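Local atomic coordinates of urea carboxylase (Thermus thermophilus, PDB entry 3OEP), a protein that is of unknown function but is a KipI-KipA homologue with cyclophilin-like domains, earlier mistaken for an allophanate hydrolase. Residues 6-11 and 436-441; 20-25 and 39-44; 112-117 and 124-129; 133-138 and 150-155. All coordinates share one frame; numbering follows the deposited sequence.

Interaction 1 of 4, residues 6-11 and 436-441; sequences YLRFGE and LSEPTP
The seam between the subdomain C/D and subdomain A/B halves of the chain is crossed here: the axes of strand segments 6-8 and 437-439 pass at 9.8 Å, so side chains, not strand pairing, make the contact. Tyr6 reaches across with its phenol: OH donates to Pro439 O at 2.7 Å, in the carbonyl plane and with a C=O...donor angle of 153°. Tyr6 OH also lies 3.2 Å from Pro441 CD, and the two side chains cross at about a right angle. Arg8, extended from CG to NE, turns its guanidinium end-on to Glu438. Arg8 NH1 donates to Glu438 OE2 at 2.9 Å, and Arg8 NH2 to the same OE2 at 3.2 Å, both nearly in the guanidinium plane and on the syn lone pair; a weak bond joins NH2 to OE1. Arg8 NH2 stands 3.6 Å above one face of the Tyr6 ring, offset toward its rim. Gln399 NE2 gives OE1 another donor, and the positive charge of Arg8 probably favours the ionised carboxylate. An alanine in place of Glu438 would remove the double acceptor and would probably leave the Arg8 guanidinium less firmly placed. The pattern is that of a salt-bridged interdomain interface with a tyrosine-to-carbonyl bond.

Interaction 2 of 4, residues 20-25 and 39-44; sequences RALALA and AVPAYG
Of the ring groups present, the puckered ring of Pro41 is the one that meets the helix, and three helix residues gather round it. Leu22 CD1 comes against the CB–CG bond, 3.5 Å from Pro41 CB, tighter than ordinary van der Waals contact, and the two side chains cross at about a right angle. Ala25 CB meets Pro41 CG at 3.8 Å, while Ala21 CB lies 4.2 Å from Pro41 CB. The side chain of Tyr43 leaves the backbone away from the helix, and that residue takes part through its backbone, with Ala21 CB 4.0 Å from Tyr43 O. No hydrogen bond joins the two segments, so the evidence is for apolar packing: small alanines one helical turn apart are consistent with the 7.8 Å approach of the axes of 20-25 and 39-42. These run almost antiparallel, at 162°. Beyond the strand, Tyr43, with positive phi (54°), and Gly44 fit the two central positions of a type II' turn leading into strand 45-50, and Asn18 ND2 bonds to Tyr43 O. Helix 15-30 thus covers one face of the antiparallel sheet of strands 3-8, 45-50 and 36-42, while Val40 and Ala42, on the other face, pack on Pro439.

Interaction 3 of 4, residues 112-117 and 124-129; sequences YRVYAL and PFLAEV
Tyr115 brings CD1 and CE1 of its ring to the methyl of Ala127, with CE1 3.7 Å from Ala127 CB, while Arg113 CD lies over one face of the ring, offset toward the rim. These residues belong to a beta hairpin of the cyclophilin-like domain, in which strands 112-117 and 124-127 pair antiparallel around a classic beta bulge. The bulge is evident from the bonding: Tyr115 and Ala116 both stand opposite Phe125, and the register shifts by one residue. On one side of it Arg113 and Ala127 form a hydrogen-bonded pair, with Arg113 N to Ala127 O at 2.9 Å and Ala127 N to Arg113 O at 3.1 Å. At the bulge, Tyr115 N donates to Phe125 O nearly along the C=O axis, whereas Phe125 N approaches Ala116 O at 2.8 Å from above the carbonyl plane, 32° out of it. Val114 and Leu126 share the other face of the sheet; Val114 CG2 sits tight against Leu126 CD2 at 3.5 Å. At the start of strand 112-117, Tyr112 turns its ring along the backbone at Ala127 and Glu128. The Tyr115 hydroxyl meets two waters: one donates to Ala127 O, and the other donates to Glu128 OE2 at 2.6 Å.

Interaction 4 of 4, residues 133-138 and 150-155; sequences LRLPRK and VAVAGV
Arg134 has CG anti to its carbonyl carbon (chi1 -63°) and a chain extended from CG to NE, while Val155 has CG2 anti to its backbone N; these torsions set the two side chains alongside each other, pointing the same way. Val155 CG2 then lies over one face of the guanidinium, offset toward the rim and 3.6 Å from Arg134 CZ. The loop 133-138 is packing here against the hairpin of strands 149-153 and 156-159, whose tip, Gly154-Val155, has backbone angles fitting a type II' turn. The positive phi of Gly154 (54°) is consistent with a glycine at the first central position. Nearer the backbone, Arg134 CG rests 3.4 Å from Gly154 O, and NE is satisfied by Val129 O. An alanine in place of Arg134 would remove the chain over Gly154 and Val155 and the NE bond to Val129 O, and would probably leave the turn less well held to the loop. Leu135 puts CG in the crowded position, and its CD2 meets Val152 CG2 at 3.9 Å, crossing at about a right angle. A water accepts from Leu135 N at 3.0 Å and lies 2.9 Å from both Leu133 O and Gly154 O; it can donate to both, though other acceptors nearby may compete for its protons. Gly154 N donates to Leu135 O at 2.8 Å, almost straight, but from above the carbonyl plane.

In the fold
Interactions 1 and 2 touch, with centres about 9 Å apart: Phe9 N lies 2.8 Å from Gly44 O, a probable hydrogen bond, so the turn after strand 36-42 meets the chain at Phe9, next to strand 3-8. Interaction 2 meets interaction 3 (centres about 13 Å apart) at the bulge, where Tyr43 N is 2.9 Å from Tyr115 O. Interactions 3 and 4, with centres about 12 Å apart, reach the same sheet, and Val129 N lies 2.9 Å from Val155 O. Interactions 2, 3 and 4 follow in series along the chain, all nested within the loop closed by interaction 1. Phe125 and Arg137 have side chains about 4 and 6 Å from bound glycerol, probably a crystallisation additive.

Interaction 1 of 4, residues 6-11 and 436-441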
loop_
_atom_site.group_PDB
_atom_site.type_symbol
_atom_site.label_atom_id
_atom_site.label_comp_id
_atom_site.label_asym_id
_atom_site.label_seq_id
_atom_site.Cartn_x
_atom_site.Cartn_y
_atom_site.Cartn_z
ATOM N N TYR A 6 3.252 -4.267 -18.000
ATOM C CA TYR A 6 3.088 -5.669 -17.673
ATOM C C TYR A 6 3.673 -6.544 -18.777
ATOM O O TYR A 6 3.442 -6.295 -19.965
ATOM C CB TYR A 6 1.607 -6.012 -17.515
ATOM C CG TYR A 6 0.892 -5.320 -16.365
ATOM C CD1 TYR A 6 0.715 -5.964 -15.143
ATOM C CD2 TYR A 6 0.374 -4.035 -16.513
ATOM C CE1 TYR A 6 0.054 -5.342 -14.088
ATOM C CE2 TYR A 6 -0.298 -3.396 -15.458
ATOM C CZ TYR A 6 -0.458 -4.063 -14.256
ATOM O OH TYR A 6 -1.111 -3.457 -13.209
ATOM N N LEU A 7 4.442 -7.549 -18.378
ATOM C CA LEU A 7 4.834 -8.633 -19.267
ATOM C C LEU A 7 3.995 -9.851 -18.892
ATOM O O LEU A 7 3.794 -10.136 -17.705
ATOM C CB LEU A 7 6.322 -8.930 -19.128
ATOM C CG LEU A 7 7.257 -7.754 -19.426
ATOM C CD1 LEU A 7 8.700 -8.202 -19.270
ATOM C CD2 LEU A 7 7.011 -7.172 -20.815
ATOM N N ARG A 8 3.483 -10.550 -19.901
ATOM C CA ARG A 8 2.552 -11.650 -19.677
ATOM C C ARG A 8 3.062 -12.887 -20.407
ATOM O O ARG A 8 3.216 -12.869 -21.629
ATOM C CB ARG A 8 1.152 -11.257 -20.153
ATOM C CG ARG A 8 0.615 -10.011 -19.446
ATOM C CD ARG A 8 -0.689 -9.488 -20.037
ATOM N NE ARG A 8 -1.110 -8.271 -19.338
ATOM C CZ ARG A 8 -1.709 -8.247 -18.144
ATOM N NH1 ARG A 8 -1.992 -9.371 -17.495
ATOM N NH2 ARG A 8 -2.031 -7.088 -17.593
ATOM N N PHE A 9 3.337 -13.943 -19.643
ATOM C CA PHE A 9 4.003 -15.145 -20.158
ATOM C C PHE A 9 3.082 -16.354 -20.298
ATOM O O PHE A 9 3.496 -17.396 -20.818
ATOM C CB PHE A 9 5.189 -15.496 -19.264
ATOM C CG PHE A 9 6.205 -14.404 -19.179
ATOM C CD1 PHE A 9 7.012 -14.110 -20.266
ATOM C CD2 PHE A 9 6.335 -13.643 -18.030
ATOM C CE1 PHE A 9 7.941 -13.090 -20.205
ATOM C CE2 PHE A 9 7.263 -12.621 -17.961
ATOM C CZ PHE A 9 8.070 -12.344 -19.048
ATOM N N GLY A 10 1.840 -16.214 -19.847
ATOM C CA GLY A 10 0.850 -17.272 -19.988
ATOM C C GLY A 10 -0.313 -17.025 -19.056
ATOM O O GLY A 10 -0.129 -16.477 -17.972
ATOM N N GLU A 11 -1.508 -17.427 -19.479
ATOM C CA GLU A 11 -2.719 -17.186 -18.703
ATOM C C GLU A 11 -2.891 -18.216 -17.592
ATOM O O GLU A 11 -2.293 -19.296 -17.620
ATOM C CB GLU A 11 -3.954 -17.201 -19.615
ATOM N N LEU A 436 -7.805 -13.464 -12.182
ATOM C CA LEU A 436 -6.717 -13.765 -11.247
ATOM C C LEU A 436 -6.044 -12.474 -10.807
ATOM O O LEU A 436 -5.964 -11.512 -11.577
ATOM C CB LEU A 436 -5.656 -14.692 -11.866
ATOM C CG LEU A 436 -5.865 -16.205 -11.836
ATOM C CD1 LEU A 436 -4.703 -16.875 -12.559
ATOM C CD2 LEU A 436 -5.993 -16.745 -10.419
ATOM N N SER A 437 -5.563 -12.455 -9.570
ATOM C CA SER A 437 -4.916 -11.267 -9.034
ATOM C C SER A 437 -3.651 -10.956 -9.818
ATOM O O SER A 437 -2.884 -11.859 -10.173
ATOM C CB SER A 437 -4.577 -11.436 -7.553
ATOM O OG SER A 437 -5.755 -11.441 -6.770
ATOM N N GLU A 438 -3.466 -9.681 -10.124
ATOM C CA GLU A 438 -2.223 -9.219 -10.707
ATOM C C GLU A 438 -1.771 -7.959 -9.987
ATOM O O GLU A 438 -2.554 -7.348 -9.249
ATOM C CB GLU A 438 -2.383 -8.998 -12.216
ATOM C CG GLU A 438 -3.187 -7.782 -12.609
ATOM C CD GLU A 438 -3.227 -7.571 -14.115
ATOM O OE1 GLU A 438 -3.483 -6.427 -14.543
ATOM O OE2 GLU A 438 -2.998 -8.544 -14.858
ATOM N N PRO A 439 -0.497 -7.583 -10.165
ATOM C CA PRO A 439 0.026 -6.421 -9.476
ATOM C C PRO A 439 -0.750 -5.156 -9.807
ATOM O O PRO A 439 -1.101 -4.922 -10.970
ATOM C CB PRO A 439 1.464 -6.329 -9.985
ATOM C CG PRO A 439 1.794 -7.724 -10.407
ATOM C CD PRO A 439 0.541 -8.260 -10.964
ATOM N N THR A 440 -1.014 -4.357 -8.782
ATOM C CA THR A 440 -1.797 -3.140 -8.935
ATOM C C THR A 440 -0.923 -1.985 -9.430
ATOM O O THR A 440 0.196 -1.800 -8.952
ATOM C CB THR A 440 -2.444 -2.738 -7.609
ATOM O OG1 THR A 440 -1.435 -2.641 -6.600
ATOM C CG2 THR A 440 -3.480 -3.784 -7.196
ATOM N N PRO A 441 -1.431 -1.213 -10.403
ATOM C CA PRO A 441 -0.726 -0.025 -10.887
ATOM C C PRO A 441 -1.134 1.218 -10.105
ATOM O O PRO A 441 -2.309 1.369 -9.803
ATOM C CB PRO A 441 -1.208 0.076 -12.333
ATOM C CG PRO A 441 -2.591 -0.466 -12.313
ATOM C CD PRO A 441 -2.661 -1.465 -11.170
#

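Interaction 2 of 4, residues 20-25 and 39-44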
loop_
_atom_site.group_PDB
_atom_site.type_symbol
_atom_site.label_atom_id
_atom_site.label_comp_id
_atom_site.label_asym_id
_atom_site.label_seq_id
_atom_site.Cartn_x
_atom_site.Cartn_y
_atom_site.Cartn_z
ATOM N N ARG A 20 9.005 -18.224 -15.448
ATOM C CA ARG A 20 9.540 -17.166 -16.288
ATOM C C ARG A 20 9.469 -15.799 -15.598
ATOM O O ARG A 20 10.467 -15.072 -15.544
ATOM C CB ARG A 20 8.759 -17.112 -17.599
ATOM C CG ARG A 20 9.347 -16.196 -18.624
ATOM C CD ARG A 20 10.537 -16.807 -19.305
ATOM N NE ARG A 20 10.825 -16.105 -20.552
ATOM C CZ ARG A 20 11.913 -15.378 -20.801
ATOM N NH1 ARG A 20 12.876 -15.232 -19.894
ATOM N NH2 ARG A 20 12.043 -14.795 -21.988
ATOM N N ALA A 21 8.291 -15.456 -15.088
ATOM C CA ALA A 21 8.079 -14.162 -14.423
ATOM C C ALA A 21 8.962 -14.036 -13.185
ATOM O O ALA A 21 9.533 -12.970 -12.917
ATOM C CB ALA A 21 6.622 -13.982 -14.051
ATOM N N LEU A 22 9.078 -15.135 -12.445
ATOM C CA LEU A 22 9.899 -15.173 -11.230
ATOM C C LEU A 22 11.383 -15.033 -11.518
ATOM O O LEU A 22 12.081 -14.310 -10.807
ATOM C CB LEU A 22 9.654 -16.467 -10.444
ATOM C CG LEU A 22 8.763 -16.393 -9.207
ATOM C CD1 LEU A 22 7.520 -15.545 -9.415
ATOM C CD2 LEU A 22 8.386 -17.802 -8.770
ATOM N N ALA A 23 11.870 -15.732 -12.547
ATOM C CA ALA A 23 13.286 -15.685 -12.912
ATOM C C ALA A 23 13.700 -14.255 -13.246
ATOM O O ALA A 23 14.781 -13.793 -12.851
ATOM C CB ALA A 23 13.571 -16.612 -14.096
ATOM N N LEU A 24 12.829 -13.564 -13.975
ATOM C CA LEU A 24 13.084 -12.185 -14.368
ATOM C C LEU A 24 13.014 -11.247 -13.168
ATOM O O LEU A 24 13.907 -10.417 -12.977
ATOM C CB LEU A 24 12.109 -11.748 -15.466
ATOM C CG LEU A 24 12.305 -12.474 -16.802
ATOM C CD1 LEU A 24 11.213 -12.108 -17.798
ATOM C CD2 LEU A 24 13.683 -12.176 -17.380
ATOM N N ALA A 25 11.966 -11.375 -12.359
ATOM C CA ALA A 25 11.822 -10.529 -11.177
ATOM C C ALA A 25 13.002 -10.714 -10.226
ATOM O O ALA A 25 13.561 -9.734 -9.733
ATOM C CB ALA A 25 10.516 -10.818 -10.453
ATOM N N ALA A 39 9.387 -4.587 -9.125
ATOM C CA ALA A 39 9.295 -5.722 -10.034
ATOM C C ALA A 39 8.450 -6.762 -9.316
ATOM O O ALA A 39 8.899 -7.380 -8.342
ATOM C CB ALA A 39 10.676 -6.273 -10.343
ATOM N N VAL A 40 7.215 -6.936 -9.773
ATOM C CA VAL A 40 6.243 -7.746 -9.050
ATOM C C VAL A 40 5.718 -8.886 -9.919
ATOM O O VAL A 40 5.011 -8.649 -10.902
ATOM C CB VAL A 40 5.051 -6.901 -8.564
ATOM C CG1 VAL A 40 4.163 -7.739 -7.634
ATOM C CG2 VAL A 40 5.526 -5.626 -7.845
ATOM N N PRO A 41 6.056 -10.131 -9.558
ATOM C CA PRO A 41 5.513 -11.264 -10.284
ATOM C C PRO A 41 4.261 -11.825 -9.608
ATOM O O PRO A 41 4.166 -11.842 -8.381
ATOM C CB PRO A 41 6.656 -12.266 -10.230
ATOM C CG PRO A 41 7.249 -12.040 -8.858
ATOM C CD PRO A 41 7.059 -10.562 -8.558
ATOM N N ALA A 42 3.297 -12.259 -10.407
ATOM C CA ALA A 42 2.100 -12.922 -9.893
ATOM C C ALA A 42 1.573 -13.818 -10.995
ATOM O O ALA A 42 1.237 -13.335 -12.077
ATOM C CB ALA A 42 1.045 -11.903 -9.504
ATOM N N TYR A 43 1.543 -15.124 -10.741
ATOM C CA TYR A 43 1.173 -16.098 -11.762
ATOM C C TYR A 43 2.063 -15.870 -12.993
ATOM O O TYR A 43 3.279 -15.767 -12.843
ATOM C CB TYR A 43 -0.322 -16.016 -12.071
ATOM C CG TYR A 43 -1.163 -16.028 -10.827
ATOM C CD1 TYR A 43 -1.461 -17.219 -10.182
ATOM C CD2 TYR A 43 -1.645 -14.841 -10.279
ATOM C CE1 TYR A 43 -2.222 -17.229 -9.022
ATOM C CE2 TYR A 43 -2.405 -14.843 -9.129
ATOM C CZ TYR A 43 -2.690 -16.041 -8.508
ATOM O OH TYR A 43 -3.455 -16.024 -7.372
ATOM N N GLY A 44 1.486 -15.763 -14.188
ATOM C CA GLY A 44 2.291 -15.573 -15.396
ATOM C C GLY A 44 2.600 -14.129 -15.750
ATOM O O GLY A 44 3.041 -13.854 -16.855
#

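Interaction 3 of 4, residues 112-117 and 124-129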
loop_
_atom_site.group_PDB
_atom_site.type_symbol
_atom_site.label_atom_id
_atom_site.label_comp_id
_atom_site.label_asym_id
_atom_site.label_seq_id
_atom_site.Cartn_x
_atom_site.Cartn_y
_atom_site.Cartn_z
ATOM N N TYR A 112 2.255 -27.741 -2.971
ATOM C CA TYR A 112 1.815 -26.462 -3.520
ATOM C C TYR A 112 2.994 -25.601 -3.928
ATOM O O TYR A 112 4.113 -25.805 -3.469
ATOM C CB TYR A 112 1.011 -25.687 -2.493
ATOM C CG TYR A 112 -0.300 -26.322 -2.090
ATOM C CD1 TYR A 112 -0.380 -27.144 -0.977
ATOM C CD2 TYR A 112 -1.460 -26.092 -2.819
ATOM C CE1 TYR A 112 -1.586 -27.720 -0.599
ATOM C CE2 TYR A 112 -2.668 -26.653 -2.445
ATOM C CZ TYR A 112 -2.726 -27.466 -1.331
ATOM O OH TYR A 112 -3.925 -28.029 -0.947
ATOM N N ARG A 113 2.716 -24.632 -4.789
ATOM C CA ARG A 113 3.670 -23.615 -5.179
ATOM C C ARG A 113 3.084 -22.246 -4.854
ATOM O O ARG A 113 1.891 -22.013 -5.070
ATOM C CB ARG A 113 3.937 -23.722 -6.679
ATOM C CG ARG A 113 4.877 -22.687 -7.240
ATOM C CD ARG A 113 4.979 -22.833 -8.754
ATOM N NE ARG A 113 5.794 -21.764 -9.313
ATOM C CZ ARG A 113 7.115 -21.813 -9.474
ATOM N NH1 ARG A 113 7.812 -22.899 -9.143
ATOM N NH2 ARG A 113 7.744 -20.759 -9.983
ATOM N N VAL A 114 3.918 -21.347 -4.341
ATOM C CA VAL A 114 3.531 -19.957 -4.135
ATOM C C VAL A 114 3.578 -19.229 -5.479
ATOM O O VAL A 114 4.659 -18.923 -5.983
ATOM C CB VAL A 114 4.464 -19.229 -3.137
ATOM C CG1 VAL A 114 4.035 -17.771 -2.975
ATOM C CG2 VAL A 114 4.472 -19.952 -1.786
ATOM N N TYR A 115 2.408 -18.969 -6.056
ATOM C CA TYR A 115 2.303 -18.280 -7.346
ATOM C C TYR A 115 2.302 -16.755 -7.223
ATOM O O TYR A 115 2.626 -16.053 -8.177
ATOM C CB TYR A 115 1.040 -18.724 -8.081
ATOM C CG TYR A 115 1.216 -20.033 -8.802
ATOM C CD1 TYR A 115 1.034 -21.239 -8.142
ATOM C CD2 TYR A 115 1.593 -20.059 -10.137
ATOM C CE1 TYR A 115 1.202 -22.443 -8.803
ATOM C CE2 TYR A 115 1.762 -21.269 -10.811
ATOM C CZ TYR A 115 1.566 -22.453 -10.131
ATOM O OH TYR A 115 1.735 -23.656 -10.781
ATOM N N ALA A 116 1.901 -16.253 -6.060
ATOM C CA ALA A 116 1.871 -14.824 -5.798
ATOM C C ALA A 116 1.958 -14.634 -4.298
ATOM O O ALA A 116 1.618 -15.528 -3.532
ATOM C CB ALA A 116 0.597 -14.198 -6.335
ATOM N N LEU A 117 2.428 -13.464 -3.894
ATOM C CA LEU A 117 2.635 -13.171 -2.498
ATOM C C LEU A 117 2.294 -11.723 -2.308
ATOM O O LEU A 117 2.766 -10.872 -3.057
ATOM C CB LEU A 117 4.092 -13.413 -2.111
ATOM C CG LEU A 117 4.455 -13.409 -0.627
ATOM C CD1 LEU A 117 3.927 -14.655 0.054
ATOM C CD2 LEU A 117 5.966 -13.335 -0.470
ATOM N N PRO A 124 0.433 -15.670 1.032
ATOM C CA PRO A 124 0.745 -16.493 -0.134
ATOM C C PRO A 124 -0.501 -16.955 -0.862
ATOM O O PRO A 124 -1.468 -17.375 -0.228
ATOM C CB PRO A 124 1.446 -17.697 0.479
ATOM C CG PRO A 124 0.755 -17.872 1.804
ATOM C CD PRO A 124 0.387 -16.477 2.265
ATOM N N PHE A 125 -0.475 -16.863 -2.188
ATOM C CA PHE A 125 -1.478 -17.511 -3.017
ATOM C C PHE A 125 -0.830 -18.778 -3.550
ATOM O O PHE A 125 0.144 -18.716 -4.298
ATOM C CB PHE A 125 -1.931 -16.609 -4.165
ATOM C CG PHE A 125 -2.887 -15.499 -3.753
ATOM C CD1 PHE A 125 -3.502 -15.479 -2.499
ATOM C CD2 PHE A 125 -3.205 -14.497 -4.648
ATOM C CE1 PHE A 125 -4.378 -14.456 -2.150
ATOM C CE2 PHE A 125 -4.078 -13.481 -4.303
ATOM C CZ PHE A 125 -4.662 -13.458 -3.061
ATOM N N LEU A 126 -1.365 -19.918 -3.121
ATOM C CA LEU A 126 -0.815 -21.234 -3.418
ATOM C C LEU A 126 -1.729 -22.020 -4.354
ATOM O O LEU A 126 -2.946 -21.915 -4.264
ATOM C CB LEU A 126 -0.674 -22.012 -2.116
ATOM C CG LEU A 126 0.221 -21.395 -1.044
ATOM C CD1 LEU A 126 -0.269 -21.771 0.353
ATOM C CD2 LEU A 126 1.637 -21.845 -1.253
ATOM N N ALA A 127 -1.133 -22.815 -5.237
ATOM C CA ALA A 127 -1.894 -23.702 -6.124
ATOM C C ALA A 127 -1.049 -24.955 -6.347
ATOM O O ALA A 127 0.167 -24.887 -6.161
ATOM C CB ALA A 127 -2.203 -22.997 -7.459
ATOM N N GLU A 128 -1.630 -26.098 -6.734
ATOM C CA GLU A 128 -3.052 -26.289 -7.051
ATOM C C GLU A 128 -3.800 -27.109 -6.003
ATOM O O GLU A 128 -3.370 -28.207 -5.624
ATOM C CB GLU A 128 -3.192 -27.058 -8.373
ATOM C CG GLU A 128 -2.619 -26.361 -9.593
ATOM C CD GLU A 128 -2.668 -27.214 -10.861
ATOM O OE1 GLU A 128 -3.054 -28.410 -10.804
ATOM O OE2 GLU A 128 -2.298 -26.683 -11.925
ATOM N N VAL A 129 -4.956 -26.603 -5.591
ATOM C CA VAL A 129 -5.909 -27.375 -4.795
ATOM C C VAL A 129 -6.425 -28.557 -5.627
ATOM O O VAL A 129 -6.723 -28.414 -6.822
ATOM C CB VAL A 129 -7.094 -26.473 -4.334
ATOM C CG1 VAL A 129 -8.216 -27.286 -3.695
ATOM C CG2 VAL A 129 -6.607 -25.406 -3.368
HETATM O O HOH W 1 1.559 -26.047 -8.742
HETATM O O HOH W 2 -0.065 -25.268 -12.107
#

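Interaction 4 of 4, residues 133-138 and 150-155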
loop_
_atom_site.group_PDB
_atom_site.type_symbol
_atom_site.label_atom_id
_atom_site.label_comp_id
_atom_site.label_asym_id
_atom_site.label_seq_id
_atom_site.Cartn_x
_atom_site.Cartn_y
_atom_site.Cartn_z
ATOM N N LEU A 133 -11.545 -30.677 -4.065
ATOM C CA LEU A 133 -11.639 -29.671 -3.002
ATOM C C LEU A 133 -11.890 -28.256 -3.542
ATOM O O LEU A 133 -11.940 -27.295 -2.780
ATOM C CB LEU A 133 -10.373 -29.715 -2.138
ATOM C CG LEU A 133 -10.291 -28.819 -0.899
ATOM C CD1 LEU A 133 -11.527 -28.952 -0.006
ATOM C CD2 LEU A 133 -9.014 -29.126 -0.108
ATOM N N ARG A 134 -12.094 -28.129 -4.851
ATOM C CA ARG A 134 -12.296 -26.806 -5.449
ATOM C C ARG A 134 -13.731 -26.319 -5.290
ATOM O O ARG A 134 -14.671 -26.960 -5.761
ATOM C CB ARG A 134 -11.903 -26.823 -6.926
ATOM C CG ARG A 134 -10.439 -27.123 -7.114
ATOM C CD ARG A 134 -10.013 -27.089 -8.563
ATOM N NE ARG A 134 -8.669 -27.636 -8.706
ATOM C CZ ARG A 134 -8.066 -27.886 -9.860
ATOM N NH1 ARG A 134 -8.677 -27.627 -11.017
ATOM N NH2 ARG A 134 -6.839 -28.399 -9.858
ATOM N N LEU A 135 -13.900 -25.181 -4.626
ATOM C CA LEU A 135 -15.216 -24.567 -4.546
ATOM C C LEU A 135 -15.106 -23.050 -4.486
ATOM O O LEU A 135 -14.088 -22.516 -4.034
ATOM C CB LEU A 135 -16.020 -25.121 -3.367
ATOM C CG LEU A 135 -15.903 -24.461 -2.004
ATOM C CD1 LEU A 135 -16.919 -25.056 -1.016
ATOM C CD2 LEU A 135 -14.477 -24.616 -1.493
ATOM N N PRO A 136 -16.152 -22.352 -4.953
ATOM C CA PRO A 136 -16.077 -20.903 -5.048
ATOM C C PRO A 136 -15.978 -20.211 -3.696
ATOM O O PRO A 136 -16.388 -20.759 -2.667
ATOM C CB PRO A 136 -17.395 -20.520 -5.743
ATOM C CG PRO A 136 -17.881 -21.738 -6.381
ATOM C CD PRO A 136 -17.395 -22.876 -5.547
ATOM N N ARG A 137 -15.441 -18.999 -3.720
ATOM C CA ARG A 137 -15.426 -18.149 -2.547
ATOM C C ARG A 137 -16.851 -17.778 -2.136
ATOM O O ARG A 137 -17.810 -17.993 -2.886
ATOM C CB ARG A 137 -14.571 -16.901 -2.800
ATOM C CG ARG A 137 -15.094 -15.925 -3.842
ATOM C CD ARG A 137 -14.076 -14.804 -4.060
ATOM N NE ARG A 137 -14.693 -13.577 -4.568
ATOM C CZ ARG A 137 -14.886 -13.284 -5.856
ATOM N NH1 ARG A 137 -14.520 -14.125 -6.821
ATOM N NH2 ARG A 137 -15.463 -12.131 -6.184
ATOM N N LYS A 138 -16.982 -17.229 -0.935
ATOM C CA LYS A 138 -18.289 -16.887 -0.387
ATOM C C LYS A 138 -18.898 -15.722 -1.166
ATOM O O LYS A 138 -18.168 -14.844 -1.633
ATOM C CB LYS A 138 -18.166 -16.533 1.097
ATOM C CG LYS A 138 -17.678 -17.690 1.962
ATOM C CD LYS A 138 -17.427 -17.265 3.402
ATOM C CE LYS A 138 -18.652 -17.482 4.277
ATOM N NZ LYS A 138 -18.834 -18.919 4.628
ATOM N N VAL A 150 -6.257 -20.474 7.406
ATOM C CA VAL A 150 -5.918 -21.220 6.199
ATOM C C VAL A 150 -7.220 -21.442 5.424
ATOM O O VAL A 150 -8.203 -21.950 5.976
ATOM C CB VAL A 150 -5.276 -22.573 6.552
ATOM C CG1 VAL A 150 -5.104 -23.445 5.302
ATOM C CG2 VAL A 150 -3.929 -22.362 7.268
ATOM N N ALA A 151 -7.218 -21.087 4.140
ATOM C CA ALA A 151 -8.462 -20.972 3.379
ATOM C C ALA A 151 -8.329 -21.440 1.944
ATOM O O ALA A 151 -7.222 -21.490 1.401
ATOM C CB ALA A 151 -8.954 -19.523 3.411
ATOM N N VAL A 152 -9.458 -21.808 1.339
ATOM C CA VAL A 152 -9.469 -22.230 -0.060
ATOM C C VAL A 152 -10.540 -21.508 -0.872
ATOM O O VAL A 152 -11.620 -21.173 -0.376
ATOM C CB VAL A 152 -9.657 -23.761 -0.226
ATOM C CG1 VAL A 152 -8.502 -24.526 0.417
ATOM C CG2 VAL A 152 -11.006 -24.228 0.349
ATOM N N ALA A 153 -10.223 -21.283 -2.137
ATOM C CA ALA A 153 -11.191 -20.791 -3.102
ATOM C C ALA A 153 -10.734 -21.259 -4.469
ATOM O O ALA A 153 -9.633 -20.925 -4.917
ATOM C CB ALA A 153 -11.297 -19.283 -3.048
ATOM N N GLY A 154 -11.581 -22.051 -5.115
ATOM C CA GLY A 154 -11.255 -22.667 -6.391
ATOM C C GLY A 154 -9.953 -23.444 -6.320
ATOM O O GLY A 154 -9.738 -24.231 -5.401
ATOM N N VAL A 155 -9.072 -23.199 -7.289
ATOM C CA VAL A 155 -7.789 -23.906 -7.383
ATOM C C VAL A 155 -6.730 -23.386 -6.395
ATOM O O VAL A 155 -5.618 -23.919 -6.335
ATOM C CB VAL A 155 -7.241 -23.831 -8.838
ATOM C CG1 VAL A 155 -6.716 -22.438 -9.142
ATOM C CG2 VAL A 155 -6.168 -24.896 -9.088
HETATM O O HOH W 3 -11.406 -24.463 -3.099
#